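Local structure of oligopeptide-binding protein oppA (Lactococcus lactis, 3DRF) at residues L295-M300 with M555-Y559. The protein captures oligopeptides in a voluminous cavity that closes like a Venus fly-trap, serving their uptake through the OppABCDF ABC transporter. Sequence-based numbering, arbitrary orientation.
Sequences LGQQAM and MTLDY
Tyr-559 meets strand 292-307 chiefly through its hydroxyl, where the strand is interrupted after Gln-298: OH donates to the backbone O of Gln-298 over 2.7 Å, nearly along the C=O axis, with that oxygen in the plane of the ring at its edge. A water 2.9 Å from Tyr-559 OH donates to it and accepts from the N of Met-300, so the hydroxyl holds Gln-298 O directly and Met-300 N through the water. A long aromatic residue with a polar tip suits this place, since its chain starts well away from the strand. The Gln-297 side chain crosses that of Tyr-559 at about a right angle, the amide and ring planes only 12° apart, with NE2 3.5 Å from Tyr-559 CZ. Gln-297 CG sits between the backbone N and the carbonyl carbon (chi1 68°), and the extended chain beyond it carries NE2 to the O of Leu-557, a 3.0 Å bond that is bent at the hydrogen (138°). Replacing Tyr-559 with a phenylalanine would probably leave the Gln-298 carbonyl without this donor and the bridging water without one of its acceptors. Farther back the contact turns apolar: Leu-557, whose branched end fits against Leu-295, lays CD1 3.8 Å from Leu-295 CB, while Leu-295 CD1 meets Met-555 CG. In this family 5 solute-binding protein, the loop between strand 536-549 and helix 564-567 thus returns to strand 292-307, the antiparallel neighbour of 536-549 in a mixed sheet. Asn-544 on that neighbour donates to Gln-297 OE1; glutamine, with donor and acceptor both, serves loop and sheet at once. Val-548 touches both Leu-295 and Met-555, and Phe-79 meets the Tyr-559 ring edge-to-face. Within the loop, Thr-556 OG1 accepts from Asp-558 N in an ST turn spanning Leu-557.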
# COMPACT_ATOMS: atom_id res chain seq x y z
N LEU A 295 11.76 10.36 -16.02
CA LEU A 295 12.45 9.37 -15.20
C LEU A 295 11.60 8.12 -15.10
O LEU A 295 10.45 8.21 -15.29
CB LEU A 295 12.72 9.95 -13.82
CG LEU A 295 13.44 11.32 -13.76
CD1 LEU A 295 13.60 11.74 -12.31
CD2 LEU A 295 14.78 11.13 -14.41
N GLY A 296 12.20 7.00 -14.75
CA GLY A 296 11.50 5.71 -14.65
C GLY A 296 12.04 4.85 -13.53
O GLY A 296 13.13 5.03 -13.07
N GLN A 297 11.22 3.90 -13.11
CA GLN A 297 11.65 2.88 -12.18
C GLN A 297 10.70 1.67 -12.27
O GLN A 297 9.58 1.78 -12.68
CB GLN A 297 11.69 3.42 -10.72
CG GLN A 297 10.25 3.73 -10.16
CD GLN A 297 10.15 4.36 -8.75
OE1 GLN A 297 9.09 4.58 -8.34
NE2 GLN A 297 11.24 4.71 -8.13
N GLN A 298 11.20 0.52 -11.87
CA GLN A 298 10.32 -0.62 -11.55
C GLN A 298 9.44 -0.26 -10.38
O GLN A 298 9.91 0.16 -9.39
CB GLN A 298 11.11 -1.85 -11.17
CG GLN A 298 12.02 -2.39 -12.25
CD GLN A 298 12.64 -3.72 -11.82
OE1 GLN A 298 13.42 -3.76 -10.95
NE2 GLN A 298 12.19 -4.78 -12.42
N ALA A 299 8.15 -0.35 -10.57
CA ALA A 299 7.20 0.03 -9.51
C ALA A 299 7.17 -1.11 -8.44
O ALA A 299 7.11 -2.26 -8.74
CB ALA A 299 5.83 0.32 -10.06
N MET A 300 7.20 -0.70 -7.21
CA MET A 300 7.01 -1.69 -6.16
C MET A 300 5.48 -1.74 -5.97
O MET A 300 4.93 -1.00 -5.21
CB MET A 300 7.71 -1.23 -4.91
CG MET A 300 8.23 -2.41 -4.12
SD MET A 300 9.77 -1.91 -3.33
CE MET A 300 9.10 -0.54 -2.59
N MET A 555 16.60 15.68 -9.05
CA MET A 555 15.47 14.77 -8.89
C MET A 555 15.88 13.36 -9.41
O MET A 555 16.65 13.26 -10.32
CB MET A 555 14.24 15.28 -9.60
CG MET A 555 13.04 14.35 -9.55
SD MET A 555 12.39 13.99 -7.87
CE MET A 555 11.28 12.64 -8.19
N THR A 556 15.33 12.33 -8.77
CA THR A 556 15.72 10.96 -9.15
C THR A 556 14.62 10.00 -8.79
O THR A 556 13.85 10.25 -7.92
CB THR A 556 17.03 10.55 -8.43
OG1 THR A 556 17.51 9.34 -8.96
CG2 THR A 556 16.81 10.35 -6.91
N LEU A 557 14.58 8.89 -9.50
CA LEU A 557 13.73 7.75 -9.14
C LEU A 557 14.57 6.52 -8.75
O LEU A 557 14.09 5.41 -8.69
CB LEU A 557 12.70 7.42 -10.23
CG LEU A 557 11.54 8.39 -10.45
CD1 LEU A 557 10.58 7.80 -11.49
CD2 LEU A 557 10.74 8.65 -9.11
N ASP A 558 15.83 6.73 -8.49
CA ASP A 558 16.73 5.66 -8.12
C ASP A 558 16.44 5.22 -6.68
O ASP A 558 16.29 6.06 -5.81
CB ASP A 558 18.18 6.13 -8.17
CG ASP A 558 18.66 6.51 -9.60
OD1 ASP A 558 18.00 6.34 -10.59
OD2 ASP A 558 19.75 7.04 -9.68
N TYR A 559 16.38 3.92 -6.45
CA TYR A 559 16.20 3.42 -5.12
C TYR A 559 17.52 3.56 -4.38
O TYR A 559 18.56 3.53 -4.97
CB TYR A 559 15.67 1.97 -5.14
CG TYR A 559 14.24 1.81 -5.69
CD1 TYR A 559 13.19 2.41 -5.06
CD2 TYR A 559 13.98 1.09 -6.86
CE1 TYR A 559 11.89 2.28 -5.55
CE2 TYR A 559 12.69 0.96 -7.35
CZ TYR A 559 11.65 1.57 -6.68
OH TYR A 559 10.34 1.48 -7.10
O HOH W 1 16.21 4.49 -11.95
O HOH W 2 7.54 2.10 -6.72